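Local coordinates for protein putative glycoside hydrolase (Bacteroides ovatus, PDB 4ONZ) that is a putative glycoside hydrolase of the beta-fructosidase clan, with antiparallel sheets consistent with a five-bladed beta-propeller, its exact role being unassigned here, at residues N11-L19 and A348-L356; R80-E88 and L98-A106. All coordinates share one frame; numbering follows the deposited sequence.

Contact 1: N11-L19 and A348-L356; sequences NNWVIGPFL and AVCDDVKKL
L19 and V349 form a single antiparallel hydrogen-bonded pair: L19 N donates to V349 O at 2.8 Å, nearly straight at 171°, and V349 N returns a bond to L19 O at 2.9 Å. No second bridge follows, although the backbones stay close at F18 and C350; side chains and water carry the rest. The F18 ring receives C350 over one face, toward the rim, with C350 CB 3.5 Å from F18 CE2. C350 SG stands anti to the backbone N (chi1 177°), which carries it close to the ring normal but 4.7 Å from the F18 ring centroid, a sulfur-aromatic contact at a distance; the same sulfur lies 3.5 Å from G16 CA. A348 CB touches F18 CB at 3.8 Å, and L336 of strand 333-340 also packs on F18.

Strand 344-350 is an edge strand of a three-strand antiparallel sheet, so L19 adds a single bridge to the edge of a sheet built from the C-terminal end of the chain. This is consistent with the Velcro-like closure of many beta-propellers, in which the N-terminal segment completes the sheet of the last blade.

Further along, K355 bends at chi3 and chi4 toward the carbonyls of residues 12-14; its CE comes within 3.2 Å of V14 O and also nears N12 O, while its CD packs against I15 CG1. One water accepts from K355 NZ at 2.8 Å and from G16 N, and donates to D352 O, bridging the part where direct backbone bonds have ended. The ion pair from K355 NZ to D352 OD2 is long. A second water joins P17 O to D351 N. The W13 side chain leaves the backbone away from 348-356, and its NE1 bonds D298 OD2.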
loop_
_atom_site.group_PDB
_atom_site.type_symbol
_atom_site.label_atom_id
_atom_site.label_comp_id
_atom_site.label_asym_id
_atom_site.label_seq_id
_atom_site.Cartn_x
_atom_site.Cartn_y
_atom_site.Cartn_z
ATOM N N ASN A 11 -10.537 -4.490 -22.415
ATOM C CA ASN A 11 -9.910 -3.790 -21.249
ATOM C C ASN A 11 -10.308 -2.312 -21.136
ATOM O O ASN A 11 -9.464 -1.441 -20.919
ATOM C CB ASN A 11 -8.379 -3.941 -21.283
ATOM C CG ASN A 11 -7.916 -5.347 -20.924
ATOM O OD1 ASN A 11 -8.674 -6.145 -20.365
ATOM N ND2 ASN A 11 -6.658 -5.650 -21.231
ATOM N N ASN A 12 -11.605 -2.045 -21.277
ATOM C CA ASN A 12 -12.144 -0.690 -21.132
ATOM C C ASN A 12 -12.227 -0.264 -19.654
ATOM O O ASN A 12 -12.340 0.925 -19.355
ATOM C CB ASN A 12 -13.530 -0.577 -21.788
ATOM C CG ASN A 12 -14.587 -1.453 -21.113
ATOM O OD1 ASN A 12 -14.281 -2.510 -20.556
ATOM N ND2 ASN A 12 -15.843 -1.019 -21.179
ATOM N N TRP A 13 -12.163 -1.245 -18.748
ATOM C CA TRP A 13 -12.252 -1.017 -17.304
ATOM C C TRP A 13 -10.907 -0.728 -16.622
ATOM O O TRP A 13 -10.872 -0.302 -15.465
ATOM C CB TRP A 13 -12.883 -2.244 -16.629
ATOM C CG TRP A 13 -12.087 -3.519 -16.791
ATOM C CD1 TRP A 13 -12.242 -4.467 -17.762
ATOM C CD2 TRP A 13 -11.015 -3.975 -15.955
ATOM N NE1 TRP A 13 -11.331 -5.485 -17.582
ATOM C CE2 TRP A 13 -10.570 -5.208 -16.476
ATOM C CE3 TRP A 13 -10.393 -3.463 -14.809
ATOM C CZ2 TRP A 13 -9.530 -5.935 -15.894
ATOM C CZ3 TRP A 13 -9.359 -4.188 -14.235
ATOM C CH2 TRP A 13 -8.939 -5.407 -14.778
ATOM N N VAL A 14 -9.810 -0.960 -17.333
ATOM C CA VAL A 14 -8.471 -0.812 -16.769
ATOM C C VAL A 14 -8.133 0.649 -16.487
ATOM O O VAL A 14 -8.404 1.517 -17.299
ATOM C CB VAL A 14 -7.417 -1.438 -17.713
ATOM C CG1 VAL A 14 -6.014 -1.260 -17.165
ATOM C CG2 VAL A 14 -7.711 -2.916 -17.924
ATOM N N ILE A 15 -7.565 0.916 -15.318
ATOM C CA ILE A 15 -7.176 2.275 -14.968
ATOM C C ILE A 15 -5.783 2.509 -15.537
ATOM O O ILE A 15 -4.854 1.726 -15.297
ATOM C CB ILE A 15 -7.206 2.527 -13.453
ATOM C CG1 ILE A 15 -8.600 2.228 -12.896
ATOM C CG2 ILE A 15 -6.816 3.970 -13.156
ATOM C CD1 ILE A 15 -8.722 2.351 -11.401
ATOM N N GLY A 16 -5.652 3.584 -16.308
ATOM C CA GLY A 16 -4.397 3.929 -16.952
ATOM C C GLY A 16 -4.627 4.538 -18.329
ATOM O O GLY A 16 -5.758 4.852 -18.680
ATOM N N PRO A 17 -3.556 4.702 -19.119
ATOM C CA PRO A 17 -2.187 4.321 -18.776
ATOM C C PRO A 17 -1.512 5.307 -17.823
ATOM O O PRO A 17 -1.836 6.502 -17.833
ATOM C CB PRO A 17 -1.480 4.335 -20.137
ATOM C CG PRO A 17 -2.193 5.381 -20.916
ATOM C CD PRO A 17 -3.615 5.428 -20.403
ATOM N N PHE A 18 -0.599 4.795 -16.997
ATOM C CA PHE A 18 0.189 5.614 -16.093
ATOM C C PHE A 18 1.551 5.817 -16.738
ATOM O O PHE A 18 2.263 4.847 -17.011
ATOM C CB PHE A 18 0.336 4.950 -14.728
ATOM C CG PHE A 18 -0.932 4.910 -13.939
ATOM C CD1 PHE A 18 -1.837 3.868 -14.098
ATOM C CD2 PHE A 18 -1.225 5.914 -13.036
ATOM C CE1 PHE A 18 -3.012 3.825 -13.361
ATOM C CE2 PHE A 18 -2.394 5.879 -12.300
ATOM C CZ PHE A 18 -3.293 4.837 -12.468
ATOM N N LEU A 19 1.912 7.070 -16.988
ATOM C CA LEU A 19 3.181 7.380 -17.645
ATOM C C LEU A 19 4.158 8.026 -16.664
ATOM O O LEU A 19 3.769 8.883 -15.860
ATOM C CB LEU A 19 2.939 8.316 -18.833
ATOM C CG LEU A 19 1.924 7.826 -19.869
ATOM C CD1 LEU A 19 1.728 8.880 -20.956
ATOM C CD2 LEU A 19 2.353 6.495 -20.478
ATOM N N ALA A 348 4.121 7.827 -11.296
ATOM C CA ALA A 348 3.615 7.709 -12.673
ATOM C C ALA A 348 2.225 8.329 -12.647
ATOM O O ALA A 348 1.531 8.282 -11.622
ATOM C CB ALA A 348 3.580 6.265 -13.155
ATOM N N VAL A 349 1.815 8.904 -13.766
ATOM C CA VAL A 349 0.598 9.720 -13.814
ATOM C C VAL A 349 -0.354 9.316 -14.933
ATOM O O VAL A 349 0.084 9.009 -16.035
ATOM C CB VAL A 349 1.001 11.200 -14.023
ATOM C CG1 VAL A 349 -0.211 12.123 -13.939
ATOM C CG2 VAL A 349 2.068 11.599 -13.006
ATOM N N CYS A 350 -1.653 9.334 -14.628
ATOM C CA CYS A 350 -2.718 8.998 -15.572
ATOM C C CYS A 350 -3.689 10.171 -15.700
ATOM O O CYS A 350 -4.207 10.672 -14.700
ATOM C CB CYS A 350 -3.472 7.767 -15.087
ATOM S SG CYS A 350 -4.890 7.256 -16.085
ATOM N N ASP A 351 -3.942 10.609 -16.928
ATOM C CA ASP A 351 -4.858 11.732 -17.144
ATOM C C ASP A 351 -6.255 11.309 -17.620
ATOM O O ASP A 351 -7.076 12.160 -17.947
ATOM C CB ASP A 351 -4.220 12.766 -18.082
ATOM C CG ASP A 351 -3.837 12.186 -19.416
ATOM O OD1 ASP A 351 -4.456 11.188 -19.839
ATOM O OD2 ASP A 351 -2.913 12.735 -20.048
ATOM N N ASP A 352 -6.524 10.000 -17.645
ATOM C CA ASP A 352 -7.838 9.469 -18.034
ATOM C C ASP A 352 -8.589 9.035 -16.772
ATOM O O ASP A 352 -8.376 7.930 -16.265
ATOM C CB ASP A 352 -7.681 8.290 -19.004
ATOM C CG ASP A 352 -9.018 7.714 -19.462
ATOM O OD1 ASP A 352 -10.079 8.312 -19.172
ATOM O OD2 ASP A 352 -9.002 6.651 -20.122
ATOM N N VAL A 353 -9.489 9.895 -16.292
ATOM C CA VAL A 353 -10.210 9.657 -15.029
ATOM C C VAL A 353 -11.736 9.549 -15.110
ATOM O O VAL A 353 -12.406 9.405 -14.076
ATOM C CB VAL A 353 -9.851 10.762 -14.008
ATOM C CG1 VAL A 353 -8.356 10.740 -13.729
ATOM C CG2 VAL A 353 -10.279 12.141 -14.505
ATOM N N LYS A 354 -12.282 9.583 -16.320
ATOM C CA LYS A 354 -13.734 9.534 -16.514
ATOM C C LYS A 354 -14.380 8.328 -15.841
ATOM O O LYS A 354 -15.447 8.452 -15.238
ATOM C CB LYS A 354 -14.078 9.542 -18.006
ATOM C CG LYS A 354 -15.572 9.546 -18.281
ATOM C CD LYS A 354 -15.880 9.832 -19.743
ATOM C CE LYS A 354 -17.374 10.015 -19.949
ATOM N NZ LYS A 354 -17.688 10.433 -21.343
ATOM N N LYS A 355 -13.726 7.169 -15.923
ATOM C CA LYS A 355 -14.278 5.938 -15.334
ATOM C C LYS A 355 -14.519 5.991 -13.825
ATOM O O LYS A 355 -15.279 5.177 -13.294
ATOM C CB LYS A 355 -13.424 4.716 -15.692
ATOM C CG LYS A 355 -11.962 4.787 -15.268
ATOM C CD LYS A 355 -11.230 3.484 -15.575
ATOM C CE LYS A 355 -11.206 3.125 -17.059
ATOM N NZ LYS A 355 -10.436 4.083 -17.899
ATOM N N LEU A 356 -13.889 6.950 -13.145
ATOM C CA LEU A 356 -14.060 7.113 -11.698
ATOM C C LEU A 356 -15.385 7.771 -11.285
ATOM O O LEU A 356 -15.776 7.676 -10.122
ATOM C CB LEU A 356 -12.912 7.936 -11.112
ATOM C CG LEU A 356 -11.485 7.469 -11.388
ATOM C CD1 LEU A 356 -10.512 8.377 -10.655
ATOM C CD2 LEU A 356 -11.282 6.018 -10.973
HETATM O O HOH W 1 -8.016 5.305 -17.032
HETATM O O HOH W 2 -2.606 8.981 -18.997
#

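Contact 2: R80-E88 and L98-A106; sequences RTSRVGYAE and LDNPVLFPA
A classic beta bulge joins V84 to V102 and L103, where the chain following strand 96-97 runs antiparallel beside strand 82-89 in what is consistent with a propeller blade. V84 N donates to L103 O at 2.8 Å and 173°, in the carbonyl plane, while V84 O receives V102 N at 2.7 Å, nearly along the C=O axis. L103 N also points to V84 O, but at 3.4 Å that bond is weak. Two residues thus share one opposite partner, which is the evidence for the bulge. The V84 and L103 side chains lie side by side and point the same way, with CB against CB, whereas V102 brings CG2 against V84 O and CG1 to Y86 CB. L66 of the adjoining strand 62-70 touches both V84 and V102.

Before the bulge, L98-N100 bow away from strand 82-89, and a water bridges them to it, accepting from Y86 N and donating to L98 O and N100 O; a weak bond also runs from L98 N to Y86 O at 3.3 Å. L98 crosses the Y86 ring obliquely, its CG 3.6 Å from Y86 CD1. E88 OE1, in the plane of that ring at its edge, accepts a hydrogen bond from Y86 OH.

In the other direction R83 runs extended from CG to NE alongside P101, and its CG meets F104 CB at 3.6 Å. F104 CG sits between the backbone N and the carbonyl carbon (chi1 47°), which leads the ring away from R83. NH1 of R83 forms a salt bridge with D71, and T81 CG2 of the same segment packs 3.5 Å above the R83 guanidinium plane, over its centre. At the edge of that group, in its plane, a water accepts from R83 NE at 2.9 Å and donates to P105 O.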
loop_
_atom_site.group_PDB
_atom_site.type_symbol
_atom_site.label_atom_id
_atom_site.label_comp_id
_atom_site.label_asym_id
_atom_site.label_seq_id
_atom_site.Cartn_x
_atom_site.Cartn_y
_atom_site.Cartn_z
ATOM N N ARG A 80 17.512 -4.327 10.652
ATOM C CA ARG A 80 17.054 -2.952 10.432
ATOM C C ARG A 80 15.716 -2.650 11.094
ATOM O O ARG A 80 15.008 -3.555 11.510
ATOM C CB ARG A 80 16.914 -2.679 8.939
ATOM C CG ARG A 80 18.222 -2.733 8.177
ATOM C CD ARG A 80 17.983 -2.460 6.708
ATOM N NE ARG A 80 19.224 -2.462 5.946
ATOM C CZ ARG A 80 19.291 -2.321 4.626
ATOM N NH1 ARG A 80 18.181 -2.167 3.908
ATOM N NH2 ARG A 80 20.473 -2.336 4.019
ATOM N N THR A 81 15.389 -1.364 11.187
ATOM C CA THR A 81 14.107 -0.918 11.729
ATOM C C THR A 81 13.427 -0.048 10.667
ATOM O O THR A 81 14.067 0.817 10.067
ATOM C CB THR A 81 14.283 -0.127 13.043
ATOM O OG1 THR A 81 14.828 -0.993 14.042
ATOM C CG2 THR A 81 12.942 0.417 13.544
ATOM N N SER A 82 12.146 -0.311 10.423
ATOM C CA SER A 82 11.350 0.477 9.473
ATOM C C SER A 82 10.576 1.568 10.198
ATOM O O SER A 82 10.001 1.342 11.276
ATOM C CB SER A 82 10.351 -0.395 8.700
ATOM O OG SER A 82 10.982 -1.135 7.690
ATOM N N ARG A 83 10.580 2.758 9.610
ATOM C CA ARG A 83 9.801 3.880 10.118
ATOM C C ARG A 83 9.136 4.575 8.922
ATOM O O ARG A 83 9.579 4.427 7.784
ATOM C CB ARG A 83 10.680 4.836 10.925
ATOM C CG ARG A 83 11.352 4.180 12.114
ATOM C CD ARG A 83 12.309 5.129 12.820
ATOM N NE ARG A 83 13.012 4.495 13.935
ATOM C CZ ARG A 83 14.125 3.768 13.844
ATOM N NH1 ARG A 83 14.682 3.511 12.668
ATOM N NH2 ARG A 83 14.695 3.290 14.947
ATOM N N VAL A 84 8.070 5.323 9.173
ATOM C CA VAL A 84 7.349 6.013 8.103
ATOM C C VAL A 84 7.679 7.511 8.065
ATOM O O VAL A 84 7.570 8.210 9.071
ATOM C CB VAL A 84 5.830 5.835 8.257
ATOM C CG1 VAL A 84 5.089 6.562 7.146
ATOM C CG2 VAL A 84 5.480 4.346 8.241
ATOM N N GLY A 85 8.085 7.973 6.888
ATOM C CA GLY A 85 8.426 9.375 6.657
ATOM C C GLY A 85 7.278 10.102 5.993
ATOM O O GLY A 85 6.401 9.483 5.397
ATOM N N TYR A 86 7.328 11.424 6.063
ATOM C CA TYR A 86 6.320 12.309 5.498
ATOM C C TYR A 86 6.960 13.203 4.436
ATOM O O TYR A 86 8.029 13.770 4.660
ATOM C CB TYR A 86 5.758 13.188 6.618
ATOM C CG TYR A 86 4.817 14.307 6.194
ATOM C CD1 TYR A 86 5.308 15.508 5.667
ATOM C CD2 TYR A 86 3.445 14.193 6.379
ATOM C CE1 TYR A 86 4.454 16.533 5.293
ATOM C CE2 TYR A 86 2.579 15.223 6.025
ATOM C CZ TYR A 86 3.085 16.387 5.476
ATOM O OH TYR A 86 2.228 17.406 5.113
ATOM N N ALA A 87 6.312 13.287 3.277
ATOM C CA ALA A 87 6.716 14.185 2.202
ATOM C C ALA A 87 5.449 14.881 1.705
ATOM O O ALA A 87 4.402 14.246 1.560
ATOM C CB ALA A 87 7.391 13.435 1.073
ATOM N N GLU A 88 5.557 16.185 1.470
ATOM C CA GLU A 88 4.445 17.024 1.032
ATOM C C GLU A 88 4.770 17.592 -0.355
ATOM O O GLU A 88 5.912 17.980 -0.615
ATOM C CB GLU A 88 4.287 18.113 2.078
ATOM C CG GLU A 88 3.300 19.217 1.817
ATOM C CD GLU A 88 3.317 20.222 2.957
ATOM O OE1 GLU A 88 3.227 19.805 4.129
ATOM O OE2 GLU A 88 3.427 21.424 2.676
ATOM N N LEU A 98 10.019 15.993 6.086
ATOM C CA LEU A 98 10.282 16.327 7.483
ATOM C C LEU A 98 11.528 15.571 7.920
ATOM O O LEU A 98 11.765 14.435 7.482
ATOM C CB LEU A 98 9.115 15.922 8.387
ATOM C CG LEU A 98 7.749 16.566 8.143
ATOM C CD1 LEU A 98 6.718 15.985 9.100
ATOM C CD2 LEU A 98 7.820 18.083 8.268
ATOM N N ASP A 99 12.313 16.196 8.791
ATOM C CA ASP A 99 13.534 15.578 9.312
ATOM C C ASP A 99 13.274 14.419 10.271
ATOM O O ASP A 99 14.163 13.598 10.489
ATOM C CB ASP A 99 14.409 16.613 10.021
ATOM C CG ASP A 99 15.096 17.562 9.055
ATOM O OD1 ASP A 99 15.059 17.326 7.822
ATOM O OD2 ASP A 99 15.695 18.536 9.543
ATOM N N ASN A 100 12.085 14.371 10.866
ATOM C CA ASN A 100 11.724 13.278 11.761
ATOM C C ASN A 100 10.663 12.387 11.139
ATOM O O ASN A 100 9.771 12.881 10.454
ATOM C CB ASN A 100 11.185 13.812 13.087
ATOM C CG ASN A 100 12.239 14.540 13.907
ATOM O OD1 ASN A 100 13.351 14.804 13.443
ATOM N ND2 ASN A 100 11.879 14.884 15.134
ATOM N N PRO A 101 10.727 11.068 11.409
ATOM C CA PRO A 101 9.700 10.178 10.876
ATOM C C PRO A 101 8.404 10.426 11.617
ATOM O O PRO A 101 8.428 10.986 12.719
ATOM C CB PRO A 101 10.248 8.788 11.190
ATOM C CG PRO A 101 11.032 8.990 12.440
ATOM C CD PRO A 101 11.679 10.343 12.267
ATOM N N VAL A 102 7.285 10.007 11.038
ATOM C CA VAL A 102 5.978 10.251 11.661
ATOM C C VAL A 102 5.305 9.021 12.264
ATOM O O VAL A 102 4.279 9.158 12.930
ATOM C CB VAL A 102 5.008 10.971 10.690
ATOM C CG1 VAL A 102 5.567 12.339 10.323
ATOM C CG2 VAL A 102 4.750 10.134 9.442
ATOM N N LEU A 103 5.843 7.825 12.009
ATOM C CA LEU A 103 5.341 6.592 12.632
ATOM C C LEU A 103 6.560 5.712 12.837
ATOM O O LEU A 103 7.289 5.414 11.888
ATOM C CB LEU A 103 4.285 5.862 11.790
ATOM C CG LEU A 103 3.656 4.632 12.465
ATOM C CD1 LEU A 103 2.878 5.013 13.706
ATOM C CD2 LEU A 103 2.735 3.880 11.523
ATOM N N PHE A 104 6.776 5.313 14.080
ATOM C CA PHE A 104 7.960 4.565 14.454
ATOM C C PHE A 104 7.760 3.841 15.771
ATOM O O PHE A 104 6.841 4.175 16.522
ATOM C CB PHE A 104 9.128 5.553 14.568
ATOM C CG PHE A 104 8.798 6.801 15.361
ATOM C CD1 PHE A 104 8.976 6.841 16.745
ATOM C CD2 PHE A 104 8.328 7.943 14.722
ATOM C CE1 PHE A 104 8.672 7.985 17.475
ATOM C CE2 PHE A 104 8.027 9.095 15.448
ATOM C CZ PHE A 104 8.199 9.116 16.825
ATOM N N PRO A 105 8.610 2.838 16.059
ATOM C CA PRO A 105 8.481 2.213 17.369
ATOM C C PRO A 105 8.796 3.259 18.440
ATOM O O PRO A 105 9.749 4.019 18.287
ATOM C CB PRO A 105 9.502 1.069 17.356
ATOM C CG PRO A 105 10.229 1.145 16.073
ATOM C CD PRO A 105 9.577 2.159 15.182
ATOM N N ALA A 106 7.967 3.317 19.479
ATOM C CA ALA A 106 8.096 4.333 20.517
ATOM C C ALA A 106 7.790 3.793 21.910
ATOM O O ALA A 106 7.544 2.601 22.087
ATOM C CB ALA A 106 7.173 5.504 20.182
HETATM O O HOH W 3 11.820 4.517 16.588
HETATM O O HOH W 4 9.425 12.551 7.719
#

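How the contacts relate
From the N terminus, residues 11-19 meet residues 348-356 near the other end of the chain, so contact 1 closes a loop spanning nearly the whole modelled chain. Contact 2 is nested inside it: residues 80-88 are met by residues 98-106 after nine intervening residues, which include the short strand 96-97. The two therefore differ in scale, one tying the chain ends together at the sheet of strands 322-330, 333-340 and 344-350, the other extending the pairing within the sheet that runs from strand 50-59 to strand 96-97. The centres of contact 1 and contact 2 are about 31 Å apart, on opposite sides of the chain's centre. The nearest atoms of contacts 1 and 2 are about 14 Å apart.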